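Local coordinates for type III secretion system effector protein ExoU (Pseudomonas fluorescens, PDB 4QMK), which is a type III secretion effector toxin that probably hydrolyses phospholipids through its patatin-like domain and reaches the plasma membrane through a phosphatidylinositol 4,5-bisphosphate binding domain, at residues P66-S72 with D330-K336; G224-L230 with T265-I270; F614-D619 with W647-V651. All blocks are in the same frame, centred on the assembly; numbering follows the deposited sequence.

Interaction 1: P66-S72 with D330-K336; sequences PAHLVLS and DEALIVK
Leu69, Leu71, Leu333 and Val335 share one face of the sheet: Leu69 CD1 lies 4.0 Å from Leu333 CD2 and 3.9 Å from Val335 CG2, while Leu71 CD2 is 4.0 Å from Val335 CG2. Leu69 and Leu333 are both tp. Helix 81-90 covers this face. On the other face Val70 CB meets Ile334 CG1 at 4.1 Å, and Ile334 packs on Phe378. Strands 68-72 and 332-336 run parallel, 12° apart with axes 4.8 Å distant; His68 pairs with Ala332, then Leu69 with Leu333, to Leu71 with Val335. Since Leu69 and Leu71 bond to strand 99-103, 68-72 is an inner strand of the patatin-like α/β sheet, next to the presumed nucleophile elbow, which Leu71 touches. The ladder comprises Leu333 N to His68 O, Val70 N to Leu333 O and Val335 N to Val70 O, each 2.8 Å, and weak Ser72 N to Val335 O, 3.3 Å. At the polar edge, Glu331 O accepts Ala67 N (3.0 Å) and, weakly, His68 N (3.4 Å); the Glu331 carboxylate salt-bridges Arg429.

Interaction 2: G224-L230 with T265-I270; sequences GATFRDL and TPDMDI
Starting from extended Gly224 and Ala225, residues 224-230 turn into helix 227-236 alongside 265-270, which makes a type I turn from Thr265 to Met268 and then enters helix 270-278. Gly224 CA lies 3.5 Å from Asp269 OD1; an ideal CB there would come within 2.2 Å of that oxygen, a clash. One water donates to Gly224 O (2.7 Å) and Asp269 OD1 (2.6 Å). Asp269 itself salt-bridges Arg189. Ala225 O accepts Ile270 N at 3.1 Å, and Ala225 CB is 4.2 Å from Ile270 CD1. Thr226 bridges to Asp269 with CA atoms 4.5 Å apart, its CA approaching Met268 O at 3.1 Å in a CA-H...O contact. Phe227 N bonds weakly to Met268 O (3.4 Å); with chi1 m, its ring receives Ile270 CG2 over one face, 4.0 Å from the centroid and 2° off the normal, a CH-pi contact. Arg228 N bonds to Pro266 O at 2.9 Å, and its NE makes a weak hydrogen bond, part of a salt bridge, to Asp267 OD1 (3.4 Å). Leu230 CD1 touches Ile270 CD1 at 4.1 Å. Within this patatin-like domain, two helix starts are joined by an isolated backbone bridge and flanking backbone hydrogen bonds; Asp269 N-caps the second, and the first carries a capping box: Thr226 N to Asp229 OD2 at 3.1 Å, Asp229 N to Thr226 OG1 at 3.3 Å (weak).

Interaction 3: F614-D619 with W647-V651; sequences FNRVLD and WRIPV
In the helical C-terminal domain of ExoU, the irregular segment 647-651, the last modelled residues, packs along one side of helix 611-624, of which 614-619 is a part. The nearest CA pair is Asn615 and Arg648, at 5.7 Å. Hydrogen bonding centres on the Asn615 side chain, chi1 m, whose amide engages the backbone of a single residue from both ends: Ile649 N donates to Asn615 OD1 at 3.0 Å with an N-H...O angle of 165°, and Asn615 ND2 donates weakly to Ile649 O at 3.3 Å. The extended backbone at Arg648 and Ile649 (phi/psi -55/143 and -83/123) presents that NH and CO to the helix. Apolar contacts lie beside this pair: Phe614, chi1 t, brings CD2 to 3.5 Å from Ile649 CD1, and Leu618 CD2 is 4.0 Å from Trp647 CB. Separately, the Phe614 ring turns its edge to Trp647 O, 3.5 Å from Phe614 CE2. Beyond the pair, the Trp647 indole stacks edge-to-face with Phe576, and Ile649 reaches Ile569, so this segment also rests on helix 555-585. Charge pairing joins Asp619 to Arg648 without a directed hydrogen bond: Asp619 OD1 sits over one face of the guanidinium, 3.2 Å from Arg648 NH1.

None of the contacts touches another. Interactions 1 and 2 belong to the patatin-like part, with centres 21 Å and nearest atoms about 11 Å apart; the chain leaves strand 68-72, forms interaction 2 and returns at 332-336. One sheet connects them: strand 99-103 lies between 68-72 and 242-251, and Leu243 of the latter packs on Phe227, Leu230 and Ile270. The presumed nucleophile elbow (Gly102, Ser104 and Gly106 of a GxSxG pattern) adjoins interaction 1 through Leu71. Residues 283-319 are not modelled and cannot be related to either. Interaction 3 is separate, its centre 34 Å from interaction 1 and 33 Å from interaction 2, in the C-terminal domain, which probably localizes the toxin to the membrane.

Interaction 1: P66-S72 with D330-K336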
# COMPACT_ATOMS: atom_id res chain seq x y z
N PRO A 66 22.71 -16.89 -19.05
CA PRO A 66 21.39 -16.70 -18.44
C PRO A 66 21.23 -15.52 -17.51
O PRO A 66 22.02 -15.35 -16.61
CB PRO A 66 21.16 -17.99 -17.67
CG PRO A 66 21.98 -18.98 -18.38
CD PRO A 66 23.21 -18.25 -18.85
N ALA A 67 20.20 -14.71 -17.79
CA ALA A 67 19.81 -13.57 -16.96
C ALA A 67 18.54 -13.89 -16.13
O ALA A 67 18.30 -13.28 -15.10
CB ALA A 67 19.57 -12.36 -17.82
N HIS A 68 17.75 -14.84 -16.57
CA HIS A 68 16.56 -15.21 -15.86
C HIS A 68 16.57 -16.74 -15.58
O HIS A 68 16.74 -17.54 -16.47
CB HIS A 68 15.38 -14.75 -16.71
CG HIS A 68 14.05 -14.92 -16.07
ND1 HIS A 68 12.87 -14.62 -16.72
CD2 HIS A 68 13.69 -15.34 -14.84
CE1 HIS A 68 11.85 -14.85 -15.92
NE2 HIS A 68 12.31 -15.31 -14.78
N LEU A 69 16.44 -17.13 -14.34
CA LEU A 69 16.38 -18.55 -13.96
C LEU A 69 14.92 -18.82 -13.63
O LEU A 69 14.34 -18.13 -12.78
CB LEU A 69 17.27 -18.81 -12.77
CG LEU A 69 17.29 -20.20 -12.16
CD1 LEU A 69 17.65 -21.29 -13.15
CD2 LEU A 69 18.32 -20.19 -11.03
N VAL A 70 14.31 -19.77 -14.31
CA VAL A 70 12.91 -20.06 -14.05
C VAL A 70 12.79 -21.45 -13.49
O VAL A 70 13.18 -22.40 -14.16
CB VAL A 70 12.06 -20.00 -15.37
CG1 VAL A 70 10.60 -20.26 -15.09
CG2 VAL A 70 12.20 -18.63 -16.06
N LEU A 71 12.21 -21.59 -12.32
CA LEU A 71 12.00 -22.94 -11.68
C LEU A 71 10.54 -23.36 -11.70
O LEU A 71 9.74 -22.83 -10.95
CB LEU A 71 12.52 -22.93 -10.22
CG LEU A 71 13.94 -22.36 -10.06
CD1 LEU A 71 14.41 -22.39 -8.64
CD2 LEU A 71 14.90 -23.14 -10.91
N SER A 72 10.20 -24.36 -12.51
CA SER A 72 8.80 -24.87 -12.63
C SER A 72 8.65 -25.99 -11.65
O SER A 72 8.74 -27.14 -11.98
CB SER A 72 8.62 -25.38 -14.05
OG SER A 72 9.24 -24.46 -14.93
N ASP A 330 17.39 -11.52 -24.39
CA ASP A 330 17.68 -12.11 -23.10
C ASP A 330 17.71 -13.62 -23.17
O ASP A 330 17.03 -14.24 -23.96
CB ASP A 330 16.64 -11.67 -22.07
CG ASP A 330 16.82 -10.24 -21.65
OD1 ASP A 330 17.84 -9.95 -20.95
OD2 ASP A 330 15.93 -9.41 -22.00
N GLU A 331 18.52 -14.21 -22.32
CA GLU A 331 18.61 -15.62 -22.24
C GLU A 331 17.95 -16.05 -20.92
O GLU A 331 18.13 -15.40 -19.87
CB GLU A 331 20.07 -16.05 -22.31
CG GLU A 331 20.31 -17.56 -22.19
CD GLU A 331 20.13 -18.35 -23.47
OE1 GLU A 331 19.72 -17.78 -24.49
OE2 GLU A 331 20.40 -19.57 -23.44
N ALA A 332 17.17 -17.12 -20.98
CA ALA A 332 16.62 -17.69 -19.79
C ALA A 332 17.21 -19.10 -19.59
O ALA A 332 17.78 -19.69 -20.53
CB ALA A 332 15.13 -17.78 -19.93
N LEU A 333 17.08 -19.62 -18.38
CA LEU A 333 17.33 -21.02 -18.14
C LEU A 333 16.03 -21.45 -17.48
O LEU A 333 15.67 -20.94 -16.40
CB LEU A 333 18.52 -21.24 -17.21
CG LEU A 333 18.78 -22.70 -16.86
CD1 LEU A 333 19.07 -23.54 -18.08
CD2 LEU A 333 20.01 -22.74 -15.98
N ILE A 334 15.30 -22.35 -18.11
CA ILE A 334 14.01 -22.74 -17.61
C ILE A 334 14.18 -24.12 -17.17
O ILE A 334 14.58 -24.97 -17.96
CB ILE A 334 12.94 -22.65 -18.75
CG1 ILE A 334 12.84 -21.20 -19.21
CG2 ILE A 334 11.61 -23.16 -18.25
CD1 ILE A 334 12.15 -20.97 -20.57
N VAL A 335 13.88 -24.42 -15.94
CA VAL A 335 14.23 -25.78 -15.39
C VAL A 335 13.02 -26.60 -15.17
O VAL A 335 12.21 -26.23 -14.34
CB VAL A 335 14.99 -25.66 -14.08
CG1 VAL A 335 15.42 -27.02 -13.59
CG2 VAL A 335 16.20 -24.77 -14.28
N LYS A 336 12.86 -27.66 -15.96
CA LYS A 336 11.75 -28.60 -15.86
C LYS A 336 12.21 -29.99 -15.48
O LYS A 336 13.38 -30.32 -15.54
CB LYS A 336 11.02 -28.72 -17.18
CG LYS A 336 10.14 -27.54 -17.44
CD LYS A 336 9.46 -27.57 -18.79
CE LYS A 336 8.68 -26.25 -18.96
NZ LYS A 336 7.85 -26.13 -20.20

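Interaction 2: G224-L230 with T265-I270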
# COMPACT_ATOMS: atom_id res chain seq x y z
N GLY A 224 10.79 -9.57 7.73
CA GLY A 224 11.17 -10.46 6.63
C GLY A 224 11.44 -9.66 5.39
O GLY A 224 11.00 -8.53 5.27
N ALA A 225 12.18 -10.24 4.45
CA ALA A 225 12.42 -9.55 3.18
C ALA A 225 11.15 -9.49 2.32
O ALA A 225 10.35 -10.44 2.29
CB ALA A 225 13.52 -10.26 2.41
N THR A 226 10.97 -8.36 1.64
CA THR A 226 9.89 -8.21 0.69
C THR A 226 10.48 -8.21 -0.70
O THR A 226 11.69 -8.16 -0.88
CB THR A 226 9.14 -6.90 0.86
OG1 THR A 226 10.07 -5.80 0.79
CG2 THR A 226 8.40 -6.88 2.18
N PHE A 227 9.60 -8.25 -1.69
CA PHE A 227 10.00 -8.21 -3.08
C PHE A 227 10.69 -6.90 -3.40
O PHE A 227 11.62 -6.89 -4.17
CB PHE A 227 8.77 -8.38 -4.01
CG PHE A 227 8.13 -9.74 -3.94
CD1 PHE A 227 8.57 -10.75 -4.71
CD2 PHE A 227 7.10 -9.98 -3.11
CE1 PHE A 227 8.00 -12.01 -4.65
CE2 PHE A 227 6.51 -11.25 -3.04
CZ PHE A 227 6.96 -12.25 -3.81
N ARG A 228 10.24 -5.81 -2.80
CA ARG A 228 10.85 -4.51 -3.05
C ARG A 228 12.26 -4.46 -2.50
O ARG A 228 13.09 -3.77 -3.07
CB ARG A 228 10.06 -3.31 -2.47
CG ARG A 228 10.46 -1.97 -3.13
CD ARG A 228 10.13 -0.71 -2.32
NE ARG A 228 8.70 -0.48 -2.09
CZ ARG A 228 7.84 -0.01 -3.02
NH1 ARG A 228 8.23 0.23 -4.27
NH2 ARG A 228 6.56 0.18 -2.70
N ASP A 229 12.51 -5.12 -1.37
CA ASP A 229 13.84 -5.13 -0.81
C ASP A 229 14.76 -5.79 -1.77
O ASP A 229 15.87 -5.31 -2.00
CB ASP A 229 13.90 -5.92 0.50
CG ASP A 229 13.23 -5.22 1.63
OD1 ASP A 229 13.17 -3.96 1.59
OD2 ASP A 229 12.73 -5.92 2.54
N LEU A 230 14.33 -6.94 -2.27
CA LEU A 230 15.14 -7.69 -3.20
C LEU A 230 15.50 -6.85 -4.43
O LEU A 230 16.66 -6.72 -4.75
CB LEU A 230 14.43 -9.00 -3.59
CG LEU A 230 14.46 -10.12 -2.53
CD1 LEU A 230 13.86 -11.39 -3.08
CD2 LEU A 230 15.87 -10.43 -2.10
N THR A 265 3.20 -6.47 -5.92
CA THR A 265 3.13 -6.72 -4.47
C THR A 265 4.48 -6.39 -3.82
O THR A 265 5.05 -7.21 -3.10
CB THR A 265 2.79 -8.19 -4.19
OG1 THR A 265 3.89 -9.05 -4.59
CG2 THR A 265 1.60 -8.59 -4.97
N PRO A 266 4.96 -5.16 -4.03
CA PRO A 266 6.24 -4.73 -3.55
C PRO A 266 6.48 -4.97 -2.08
O PRO A 266 7.56 -5.43 -1.70
CB PRO A 266 6.26 -3.24 -3.86
CG PRO A 266 4.84 -2.82 -3.95
CD PRO A 266 4.16 -4.02 -4.55
N ASP A 267 5.50 -4.64 -1.24
CA ASP A 267 5.69 -4.72 0.20
C ASP A 267 5.31 -6.08 0.80
O ASP A 267 5.16 -6.21 2.00
CB ASP A 267 4.91 -3.61 0.87
CG ASP A 267 5.34 -2.20 0.39
OD1 ASP A 267 6.55 -1.98 0.05
OD2 ASP A 267 4.45 -1.31 0.38
N MET A 268 5.16 -7.10 -0.02
CA MET A 268 4.79 -8.38 0.53
C MET A 268 5.97 -9.22 0.91
O MET A 268 6.97 -9.23 0.21
CB MET A 268 3.99 -9.19 -0.47
CG MET A 268 3.29 -10.32 0.26
SD MET A 268 2.50 -11.36 -0.87
CE MET A 268 1.45 -12.32 0.22
N ASP A 269 5.81 -9.96 2.00
CA ASP A 269 6.80 -10.85 2.53
C ASP A 269 6.94 -11.98 1.57
O ASP A 269 5.94 -12.54 1.10
CB ASP A 269 6.31 -11.38 3.88
CG ASP A 269 7.33 -12.24 4.56
OD1 ASP A 269 8.24 -11.68 5.21
OD2 ASP A 269 7.23 -13.48 4.48
N ILE A 270 8.18 -12.33 1.24
CA ILE A 270 8.42 -13.39 0.25
C ILE A 270 8.08 -14.77 0.74
O ILE A 270 7.66 -15.63 -0.04
CB ILE A 270 9.83 -13.33 -0.35
CG1 ILE A 270 10.91 -13.64 0.67
CG2 ILE A 270 10.11 -11.92 -0.88
CD1 ILE A 270 12.31 -13.57 0.08
O HOH W 1 8.37 -9.17 5.69
O HOH W 2 10.29 -12.97 4.16
O HOH W 3 8.65 -3.38 1.09

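Interaction 3: F614-D619 with W647-V651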
# COMPACT_ATOMS: atom_id res chain seq x y z
N PHE A 614 -6.79 -2.03 -29.71
CA PHE A 614 -7.05 -2.75 -28.46
C PHE A 614 -8.56 -2.91 -28.26
O PHE A 614 -9.04 -3.99 -27.99
CB PHE A 614 -6.45 -1.97 -27.29
CG PHE A 614 -6.64 -2.60 -25.97
CD1 PHE A 614 -5.77 -3.55 -25.52
CD2 PHE A 614 -7.67 -2.21 -25.15
CE1 PHE A 614 -5.94 -4.12 -24.28
CE2 PHE A 614 -7.85 -2.78 -23.90
CZ PHE A 614 -6.99 -3.75 -23.48
N ASN A 615 -9.29 -1.83 -28.40
CA ASN A 615 -10.73 -1.82 -28.22
C ASN A 615 -11.47 -2.65 -29.29
O ASN A 615 -12.50 -3.27 -29.03
CB ASN A 615 -11.26 -0.40 -28.20
CG ASN A 615 -10.90 0.36 -26.94
OD1 ASN A 615 -10.55 -0.20 -25.93
ND2 ASN A 615 -11.00 1.68 -27.01
N ARG A 616 -10.94 -2.69 -30.49
CA ARG A 616 -11.58 -3.44 -31.53
C ARG A 616 -11.64 -4.82 -31.06
O ARG A 616 -12.69 -5.46 -31.18
CB ARG A 616 -10.81 -3.38 -32.84
CG ARG A 616 -11.53 -4.01 -34.02
CD ARG A 616 -10.84 -3.74 -35.37
NE ARG A 616 -11.18 -4.77 -36.37
CZ ARG A 616 -12.35 -4.84 -37.02
NH1 ARG A 616 -13.31 -3.94 -36.80
NH2 ARG A 616 -12.56 -5.82 -37.89
N VAL A 617 -10.54 -5.31 -30.50
CA VAL A 617 -10.47 -6.73 -30.09
C VAL A 617 -11.43 -7.01 -28.97
O VAL A 617 -12.04 -8.07 -28.95
CB VAL A 617 -9.08 -7.19 -29.64
CG1 VAL A 617 -9.12 -8.66 -29.26
CG2 VAL A 617 -8.04 -6.98 -30.73
N LEU A 618 -11.60 -6.07 -28.05
CA LEU A 618 -12.52 -6.27 -26.94
C LEU A 618 -13.95 -6.19 -27.40
O LEU A 618 -14.78 -6.93 -26.89
CB LEU A 618 -12.28 -5.30 -25.79
CG LEU A 618 -11.20 -5.63 -24.73
CD1 LEU A 618 -9.88 -6.07 -25.30
CD2 LEU A 618 -10.99 -4.39 -23.90
N ASP A 619 -14.25 -5.30 -28.33
CA ASP A 619 -15.61 -5.21 -28.85
C ASP A 619 -16.01 -6.52 -29.52
O ASP A 619 -17.18 -6.92 -29.42
CB ASP A 619 -15.76 -4.04 -29.81
CG ASP A 619 -15.60 -2.66 -29.10
OD1 ASP A 619 -15.82 -2.59 -27.86
OD2 ASP A 619 -15.26 -1.65 -29.81
N TRP A 647 -12.55 -3.32 -19.39
CA TRP A 647 -11.18 -3.00 -19.73
C TRP A 647 -11.04 -2.08 -20.94
O TRP A 647 -9.95 -1.72 -21.30
CB TRP A 647 -10.38 -4.27 -19.97
CG TRP A 647 -9.98 -5.10 -18.73
CD1 TRP A 647 -10.80 -5.84 -17.92
CD2 TRP A 647 -8.63 -5.37 -18.26
NE1 TRP A 647 -10.07 -6.49 -16.94
CE2 TRP A 647 -8.74 -6.23 -17.14
CE3 TRP A 647 -7.36 -4.94 -18.67
CZ2 TRP A 647 -7.63 -6.67 -16.43
CZ3 TRP A 647 -6.25 -5.37 -17.95
CH2 TRP A 647 -6.39 -6.22 -16.85
N ARG A 648 -12.12 -1.68 -21.59
CA ARG A 648 -11.99 -0.74 -22.72
C ARG A 648 -11.24 0.50 -22.29
O ARG A 648 -11.42 0.99 -21.19
CB ARG A 648 -13.34 -0.27 -23.28
CG ARG A 648 -14.17 -1.34 -23.94
CD ARG A 648 -15.29 -0.77 -24.80
NE ARG A 648 -14.73 -0.07 -25.95
CZ ARG A 648 -15.43 0.46 -26.95
NH1 ARG A 648 -16.76 0.33 -26.99
NH2 ARG A 648 -14.81 1.08 -27.94
N ILE A 649 -10.42 1.03 -23.17
CA ILE A 649 -9.68 2.27 -22.87
C ILE A 649 -10.61 3.44 -23.17
O ILE A 649 -11.13 3.54 -24.27
CB ILE A 649 -8.37 2.37 -23.67
CG1 ILE A 649 -7.43 1.24 -23.27
CG2 ILE A 649 -7.69 3.70 -23.42
CD1 ILE A 649 -6.39 0.94 -24.32
N PRO A 650 -10.84 4.30 -22.15
CA PRO A 650 -11.76 5.43 -22.19
C PRO A 650 -11.83 6.23 -23.47
O PRO A 650 -12.93 6.56 -23.90
CB PRO A 650 -11.26 6.31 -21.05
CG PRO A 650 -10.86 5.30 -20.01
CD PRO A 650 -10.26 4.16 -20.79
N VAL A 651 -10.71 6.51 -24.11
CA VAL A 651 -10.74 7.36 -25.32
C VAL A 651 -11.17 8.81 -24.94
O VAL A 651 -10.36 9.63 -24.50
CB VAL A 651 -11.71 6.79 -26.42
CG1 VAL A 651 -12.06 7.88 -27.45
CG2 VAL A 651 -11.11 5.56 -27.09